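Local structure of insect group II chitinase (Ostrinia furnacalis, 5Y2A) at residues S170-V173 with I174-Y178; N229-N233 with K234-R238. The protein probably hydrolyses the beta-1,4 linkages of chitin, as a catalytic domain of a family 18 glycoside hydrolase. All coordinates share one frame; numbering follows the deposited sequence.

Contact 1: residues S170-V173 with I174-Y178; sequences SKRV and IDYAY
Lys-171 and Asp-175 form an i to i+4 salt bridge on the short helix 171-177 of the family 18 TIM barrel. Lys-171 NZ lies 2.8 Å from Asp-175 OD2. The lysine chain runs extended as far as CE and bends only at the last bond (chi4 -50°), which turns the ammonium back to OD2, where it is received on the syn lone pair. The other oxygen, OD1, is hydrogen-bonded to the hydroxyl of Tyr-230 of helix 224-233, which also bonds Lys-171 NZ. Replacing Asp-175 by an alanine would probably leave the Lys-171 ammonium without its carboxylate and free the Tyr-230 hydroxyl from one of its holds. The helix spaces the charged pair: Asp-175 N bonds Lys-171 O at 3.0 Å.

One residue along, Arg-172 runs straight past Tyr-176. Its CG is 3.8 Å from CE2 of the Tyr-176 ring, and the guanidinium and ring planes are perpendicular. Toward the interior, Ile-174 packs on Tyr-230 and Trp-231 of helix 224-233. Val-173 CG1 meets Ala-177 CB at 4.2 Å. Ser-170 is the N-cap: its OG accepts a nearly straight bond from Val-173 N, 3.2 Å long.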
ATOM      1  N   SER A 170      -1.467  -3.656  21.921  1.00 15.60           N
ATOM      2  CA  SER A 170      -0.751  -4.925  22.011  1.00 18.84           C
ATOM      3  C   SER A 170      -0.035  -4.989  23.352  1.00 18.23           C
ATOM      4  O   SER A 170       0.760  -4.101  23.670  1.00 17.76           O
ATOM      5  CB  SER A 170       0.255  -5.060  20.869  1.00 20.41           C
ATOM      6  OG  SER A 170       1.237  -6.045  21.169  1.00 22.89           O
ATOM      7  N   LYS A 171      -0.322  -6.029  24.141  1.00 19.79           N
ATOM      8  CA  LYS A 171       0.369  -6.181  25.419  1.00 21.67           C
ATOM      9  C   LYS A 171       1.878  -6.144  25.219  1.00 23.20           C
ATOM     10  O   LYS A 171       2.593  -5.408  25.909  1.00 21.61           O
ATOM     11  CB  LYS A 171      -0.038  -7.489  26.100  1.00 21.24           C
ATOM     12  CG  LYS A 171       0.660  -7.700  27.448  1.00 23.90           C
ATOM     13  CD  LYS A 171       0.433  -9.097  27.993  1.00 27.90           C
ATOM     14  CE  LYS A 171       1.112  -9.288  29.348  1.00 30.25           C
ATOM     15  NZ  LYS A 171       2.535  -8.855  29.355  1.00 29.25           N
ATOM     16  N   ARG A 172       2.368  -6.932  24.260  1.00 22.10           N
ATOM     17  CA  ARG A 172       3.791  -6.965  23.929  1.00 23.36           C
ATOM     18  C   ARG A 172       4.357  -5.567  23.699  1.00 23.78           C
ATOM     19  O   ARG A 172       5.363  -5.181  24.307  1.00 20.78           O
ATOM     20  CB  ARG A 172       4.003  -7.832  22.686  1.00 27.41           C
ATOM     21  CG  ARG A 172       5.439  -7.917  22.224  1.00 31.19           C
ATOM     22  CD  ARG A 172       5.598  -8.824  21.011  1.00 31.83           C
ATOM     23  NE  ARG A 172       6.998  -8.889  20.598  1.00 31.60           N
ATOM     24  CZ  ARG A 172       7.455  -8.536  19.402  1.00 38.89           C
ATOM     25  NH1 ARG A 172       6.622  -8.087  18.471  1.00 41.54           N
ATOM     26  NH2 ARG A 172       8.753  -8.635  19.137  1.00 38.54           N
ATOM     27  N   VAL A 173       3.721  -4.794  22.811  1.00 21.16           N
ATOM     28  CA  VAL A 173       4.232  -3.465  22.477  1.00 17.23           C
ATOM     29  C   VAL A 173       4.131  -2.531  23.675  1.00 18.93           C
ATOM     30  O   VAL A 173       5.022  -1.706  23.911  1.00 20.30           O
ATOM     31  CB  VAL A 173       3.492  -2.889  21.251  1.00 20.02           C
ATOM     32  CG1 VAL A 173       3.945  -1.460  20.972  1.00 17.23           C
ATOM     33  CG2 VAL A 173       3.716  -3.766  20.023  1.00 16.28           C
ATOM     34  N   ILE A 174       3.036  -2.618  24.431  1.00 19.55           N
ATOM     35  CA  ILE A 174       2.884  -1.761  25.606  1.00 19.54           C
ATOM     36  C   ILE A 174       4.046  -1.972  26.565  1.00 21.65           C
ATOM     37  O   ILE A 174       4.639  -1.010  27.069  1.00 20.61           O
ATOM     38  CB  ILE A 174       1.531  -2.022  26.289  1.00 19.55           C
ATOM     39  CG1 ILE A 174       0.389  -1.522  25.396  1.00 19.54           C
ATOM     40  CG2 ILE A 174       1.485  -1.348  27.666  1.00 18.64           C
ATOM     41  CD1 ILE A 174      -0.934  -2.174  25.685  1.00 15.59           C
ATOM     42  N   ASP A 175       4.412  -3.237  26.804  1.00 20.94           N
ATOM     43  CA  ASP A 175       5.510  -3.540  27.719  1.00 22.62           C
ATOM     44  C   ASP A 175       6.823  -2.948  27.221  1.00 23.55           C
ATOM     45  O   ASP A 175       7.642  -2.474  28.014  1.00 25.34           O
ATOM     46  CB  ASP A 175       5.652  -5.053  27.889  1.00 23.93           C
ATOM     47  CG  ASP A 175       4.484  -5.673  28.622  1.00 26.43           C
ATOM     48  OD1 ASP A 175       3.764  -4.935  29.325  1.00 28.18           O
ATOM     49  OD2 ASP A 175       4.294  -6.905  28.500  1.00 27.28           O
ATOM     50  N   TYR A 176       7.027  -2.946  25.903  1.00 22.61           N
ATOM     51  CA  TYR A 176       8.257  -2.419  25.330  1.00 22.89           C
ATOM     52  C   TYR A 176       8.280  -0.897  25.258  1.00 20.81           C
ATOM     53  O   TYR A 176       9.353  -0.294  25.375  1.00 23.61           O
ATOM     54  CB  TYR A 176       8.447  -2.977  23.923  1.00 23.19           C
ATOM     55  CG  TYR A 176       9.062  -4.356  23.804  1.00 23.39           C
ATOM     56  CD1 TYR A 176      10.349  -4.616  24.266  1.00 27.69           C
ATOM     57  CD2 TYR A 176       8.362  -5.390  23.207  1.00 23.33           C
ATOM     58  CE1 TYR A 176      10.918  -5.870  24.125  1.00 24.52           C
ATOM     59  CE2 TYR A 176       8.917  -6.650  23.068  1.00 26.55           C
ATOM     60  CZ  TYR A 176      10.196  -6.884  23.532  1.00 25.44           C
ATOM     61  OH  TYR A 176      10.739  -8.141  23.386  1.00 28.73           O
ATOM     62  N   ALA A 177       7.131  -0.257  25.041  1.00 18.42           N
ATOM     63  CA  ALA A 177       7.116   1.118  24.556  1.00 18.73           C
ATOM     64  C   ALA A 177       6.825   2.164  25.621  1.00 20.50           C
ATOM     65  O   ALA A 177       7.307   3.294  25.497  1.00 23.05           O
ATOM     66  CB  ALA A 177       6.080   1.270  23.430  1.00 19.33           C
ATOM     67  N   TYR A 178       6.037   1.847  26.649  1.00 21.56           N
ATOM     68  CA  TYR A 178       5.393   2.885  27.446  1.00 22.31           C
ATOM     69  C   TYR A 178       5.777   2.817  28.918  1.00 20.16           C
ATOM     70  O   TYR A 178       5.666   1.762  29.554  1.00 20.43           O
ATOM     71  CB  TYR A 178       3.871   2.801  27.303  1.00 21.44           C
ATOM     72  CG  TYR A 178       3.400   2.896  25.868  1.00 18.36           C
ATOM     73  CD1 TYR A 178       3.768   3.975  25.071  1.00 20.70           C
ATOM     74  CD2 TYR A 178       2.587   1.919  25.318  1.00 21.13           C
ATOM     75  CE1 TYR A 178       3.340   4.071  23.753  1.00 18.80           C
ATOM     76  CE2 TYR A 178       2.154   2.006  24.000  1.00 20.04           C
ATOM     77  CZ  TYR A 178       2.535   3.087  23.228  1.00 16.82           C
ATOM     78  OH  TYR A 178       2.105   3.175  21.920  1.00 17.23           O
TER

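Contact 2: residues N229-N233 with K234-R238; sequences NYWIN and KGADR. With NAG (2-acetamido-2-deoxy-beta-D-glucopyranose), chain C.
Ala-236 N bonds back to Trp-231 O (3.0 Å) and Gly-235 N to Ile-232 O (2.9 Å), a Schellman motif that ends helix 224-233 of the TIM barrel. Gly-235 makes the turn with a positive phi of 112°. A side chain here would be jammed against the carbonyl oxygen of Lys-234. The Gly-235 N-H comes from above the Ile-232 carbonyl plane, 61° out of it. A water also donates to Ile-232 O and ties it to Ala-236 O.

Lys-234 lies alongside Tyr-230, both pointing the same way. The tyrosine CG is anti to the backbone N (chi1 -164°), on the side of its own carbonyl, where Lys-234 arrives. Lys-234 CG sits over one face of the Tyr-230 ring, offset toward the rim and 4.2 Å from the centroid, in a CH-pi contact. The lysine then bends, and its CE reaches Tyr-230 OH at 3.6 Å. The hydroxyl itself is taken up by helix 171-177.

After the turn, Ala-236 points its methyl back at the helix. Its CB meets Trp-231 CB at 4.2 Å and lies at the edge of the indole, near its plane. Val-180 and Leu-241 pack on the same alanine.

On another side, Ile-232 CD1 stands over the centre of one face of the Arg-238 guanidinium, 3.7 Å from CZ. The guanidinium is fixed by its NH1, bonded to Met-335 O. Nearby, Asn-229 lies in the glycan pocket with Asn-225, which begins an Asn-X-Thr sequon and probably carries the sugar. Asn-229 ND2 bonds Asn-225 O and only approaches O5 of the N-acetylglucosamine, at 3.5 Å, while its OD1 takes a bond from a water that accepts from Arg-238 NH2 at 2.8 Å.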
ATOM      1  N   ASN A 229      -8.031  -2.944  30.847  1.00 18.70           N
ATOM      2  CA  ASN A 229      -7.636  -3.336  32.194  1.00 22.67           C
ATOM      3  C   ASN A 229      -6.123  -3.417  32.335  1.00 23.23           C
ATOM      4  O   ASN A 229      -5.583  -3.107  33.404  1.00 20.36           O
ATOM      5  CB  ASN A 229      -8.301  -4.660  32.563  1.00 20.00           C
ATOM      6  CG  ASN A 229      -9.745  -4.478  32.959  1.00 24.35           C
ATOM      7  OD1 ASN A 229     -10.039  -3.988  34.048  1.00 24.41           O
ATOM      8  ND2 ASN A 229     -10.660  -4.855  32.072  1.00 21.37           N
ATOM      9  N   TYR A 230      -5.419  -3.794  31.264  1.00 19.30           N
ATOM     10  CA  TYR A 230      -3.962  -3.846  31.333  1.00 20.65           C
ATOM     11  C   TYR A 230      -3.370  -2.454  31.532  1.00 21.83           C
ATOM     12  O   TYR A 230      -2.465  -2.273  32.353  1.00 21.37           O
ATOM     13  CB  TYR A 230      -3.396  -4.493  30.068  1.00 20.32           C
ATOM     14  CG  TYR A 230      -1.952  -4.925  30.203  1.00 23.17           C
ATOM     15  CD1 TYR A 230      -1.590  -5.945  31.080  1.00 27.66           C
ATOM     16  CD2 TYR A 230      -0.949  -4.306  29.461  1.00 22.40           C
ATOM     17  CE1 TYR A 230      -0.268  -6.343  31.207  1.00 24.89           C
ATOM     18  CE2 TYR A 230       0.376  -4.699  29.582  1.00 24.09           C
ATOM     19  CZ  TYR A 230       0.708  -5.719  30.456  1.00 27.11           C
ATOM     20  OH  TYR A 230       2.022  -6.114  30.579  1.00 27.07           O
ATOM     21  N   TRP A 231      -3.871  -1.457  30.796  1.00 21.90           N
ATOM     22  CA  TRP A 231      -3.412  -0.086  31.004  1.00 17.68           C
ATOM     23  C   TRP A 231      -3.701   0.383  32.425  1.00 21.06           C
ATOM     24  O   TRP A 231      -2.852   1.025  33.061  1.00 20.74           O
ATOM     25  CB  TRP A 231      -4.066   0.853  29.989  1.00 21.52           C
ATOM     26  CG  TRP A 231      -3.317   0.902  28.706  1.00 19.59           C
ATOM     27  CD1 TRP A 231      -3.456   0.063  27.641  1.00 17.03           C
ATOM     28  CD2 TRP A 231      -2.276   1.817  28.365  1.00 15.57           C
ATOM     29  NE1 TRP A 231      -2.578   0.416  26.646  1.00 15.24           N
ATOM     30  CE2 TRP A 231      -1.834   1.483  27.071  1.00 15.55           C
ATOM     31  CE3 TRP A 231      -1.668   2.886  29.032  1.00 16.41           C
ATOM     32  CZ2 TRP A 231      -0.812   2.177  26.431  1.00 16.16           C
ATOM     33  CZ3 TRP A 231      -0.663   3.583  28.386  1.00 18.20           C
ATOM     34  CH2 TRP A 231      -0.246   3.226  27.099  1.00 18.01           C
ATOM     35  N   ILE A 232      -4.892   0.072  32.940  1.00 19.69           N
ATOM     36  CA  ILE A 232      -5.233   0.445  34.311  1.00 20.21           C
ATOM     37  C   ILE A 232      -4.274  -0.218  35.294  1.00 22.21           C
ATOM     38  O   ILE A 232      -3.725   0.433  36.191  1.00 23.26           O
ATOM     39  CB  ILE A 232      -6.695   0.073  34.623  1.00 20.45           C
ATOM     40  CG1 ILE A 232      -7.659   0.855  33.727  1.00 19.24           C
ATOM     41  CG2 ILE A 232      -7.003   0.317  36.102  1.00 21.39           C
ATOM     42  CD1 ILE A 232      -9.115   0.425  33.867  1.00 19.93           C
ATOM     43  N   ASN A 233      -4.053  -1.523  35.131  1.00 23.87           N
ATOM     44  CA  ASN A 233      -3.161  -2.253  36.024  1.00 25.76           C
ATOM     45  C   ASN A 233      -1.714  -1.811  35.892  1.00 26.38           C
ATOM     46  O   ASN A 233      -0.938  -1.998  36.834  1.00 25.58           O
ATOM     47  CB  ASN A 233      -3.275  -3.750  35.765  1.00 25.04           C
ATOM     48  CG  ASN A 233      -4.638  -4.288  36.115  1.00 27.23           C
ATOM     49  OD1 ASN A 233      -5.375  -3.667  36.878  1.00 29.05           O
ATOM     50  ND2 ASN A 233      -4.982  -5.444  35.564  1.00 28.62           N
ATOM     51  N   LYS A 234      -1.326  -1.258  34.745  1.00 24.48           N
ATOM     52  CA  LYS A 234       0.004  -0.690  34.588  1.00 23.07           C
ATOM     53  C   LYS A 234       0.128   0.698  35.200  1.00 21.08           C
ATOM     54  O   LYS A 234       1.217   1.279  35.151  1.00 25.94           O
ATOM     55  CB  LYS A 234       0.398  -0.638  33.109  1.00 24.14           C
ATOM     56  CG  LYS A 234       0.694  -1.997  32.511  1.00 22.24           C
ATOM     57  CD  LYS A 234       2.138  -2.375  32.749  1.00 28.72           C
ATOM     58  CE  LYS A 234       2.841  -2.705  31.455  1.00 32.54           C
ATOM     59  NZ  LYS A 234       4.318  -2.642  31.612  1.00 32.50           N
ATOM     60  N   GLY A 235      -0.947   1.248  35.759  1.00 22.99           N
ATOM     61  CA  GLY A 235      -0.879   2.513  36.457  1.00 24.64           C
ATOM     62  C   GLY A 235      -1.590   3.676  35.801  1.00 26.75           C
ATOM     63  O   GLY A 235      -1.407   4.814  36.247  1.00 25.07           O
ATOM     64  N   ALA A 236      -2.378   3.442  34.755  1.00 23.67           N
ATOM     65  CA  ALA A 236      -3.059   4.527  34.065  1.00 24.96           C
ATOM     66  C   ALA A 236      -4.265   5.019  34.859  1.00 22.94           C
ATOM     67  O   ALA A 236      -5.013   4.225  35.435  1.00 23.94           O
ATOM     68  CB  ALA A 236      -3.510   4.075  32.673  1.00 19.33           C
ATOM     69  N   ASP A 237      -4.438   6.340  34.879  1.00 21.98           N
ATOM     70  CA  ASP A 237      -5.649   6.989  35.378  1.00 25.41           C
ATOM     71  C   ASP A 237      -6.834   6.635  34.481  1.00 22.73           C
ATOM     72  O   ASP A 237      -6.790   6.899  33.275  1.00 19.59           O
ATOM     73  CB  ASP A 237      -5.415   8.503  35.407  1.00 21.65           C
ATOM     74  CG  ASP A 237      -6.619   9.298  35.898  1.00 24.39           C
ATOM     75  OD1 ASP A 237      -7.690   8.715  36.163  1.00 24.13           O
ATOM     76  OD2 ASP A 237      -6.492  10.538  35.994  1.00 23.17           O
ATOM     77  N   ARG A 238      -7.896   6.045  35.049  1.00 19.60           N
ATOM     78  CA  ARG A 238      -9.019   5.619  34.212  1.00 21.66           C
ATOM     79  C   ARG A 238      -9.609   6.782  33.407  1.00 19.85           C
ATOM     80  O   ARG A 238      -9.999   6.603  32.245  1.00 18.87           O
ATOM     81  CB  ARG A 238     -10.146   5.012  35.062  1.00 22.63           C
ATOM     82  CG  ARG A 238      -9.883   3.674  35.714  1.00 21.99           C
ATOM     83  CD  ARG A 238     -11.066   3.256  36.614  1.00 19.32           C
ATOM     84  NE  ARG A 238     -10.892   1.864  37.028  1.00 20.95           N
ATOM     85  CZ  ARG A 238     -11.626   0.843  36.601  1.00 27.00           C
ATOM     86  NH1 ARG A 238     -12.614   1.046  35.747  1.00 20.40           N
ATOM     87  NH2 ARG A 238     -11.364  -0.386  37.029  1.00 27.06           N
TER
HETATM   88  C1  NAG C   1     -12.827  -7.953  31.486  1.00 24.90           C
HETATM   89  C2  NAG C   1     -13.770  -9.105  31.808  1.00 26.09           C
HETATM   90  C3  NAG C   1     -13.824  -9.344  33.319  1.00 32.20           C
HETATM   91  C4  NAG C   1     -12.425  -9.483  33.913  1.00 35.49           C
HETATM   92  C5  NAG C   1     -11.532  -8.335  33.449  1.00 33.78           C
HETATM   93  C6  NAG C   1     -10.087  -8.497  33.867  1.00 32.39           C
HETATM   94  C7  NAG C   1     -15.748  -9.729  30.498  1.00 24.93           C
HETATM   95  C8  NAG C   1     -17.149  -9.359  30.111  1.00 26.82           C
HETATM   96  N2  NAG C   1     -15.110  -8.866  31.296  1.00 22.36           N
HETATM   97  O3  NAG C   1     -14.598 -10.516  33.550  1.00 34.96           O
HETATM   98  O4  NAG C   1     -12.474  -9.358  35.332  1.00 41.17           O
HETATM   99  O5  NAG C   1     -11.548  -8.227  32.019  1.00 26.90           O
HETATM  100  O6  NAG C   1      -9.457  -9.570  33.177  1.00 37.35           O
HETATM  101  O7  NAG C   1     -15.214 -10.754  30.096  1.00 25.64           O
HETATM  102  O   HOH W   1     -12.106  -2.883  35.891  1.00 37.21           O
HETATM  103  O   HOH W   2      -4.586   2.565  37.645  1.00 27.55           O

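Contacts 1 and 2 deal with two neighbouring helices, 171-177 and 224-233, with centres about 13 Å apart. Both are partly buried and join interior to surface. Contact 1 spans nearly a whole short helix from its N-cap, while contact 2 holds a helix C-terminus and the loop that leads to strand 241-254. Their chemistry differs accordingly. Contact 1 has a serine cap and a charged pair at the seam between the helices. Contact 2 has a Schellman turn, waters and carbon packing on flat groups. They meet through an apolar part, Ile-174 and Tyr-178 on Trp-231, and a polar part at Tyr-230 OH. Only contact 2 reaches the glycan.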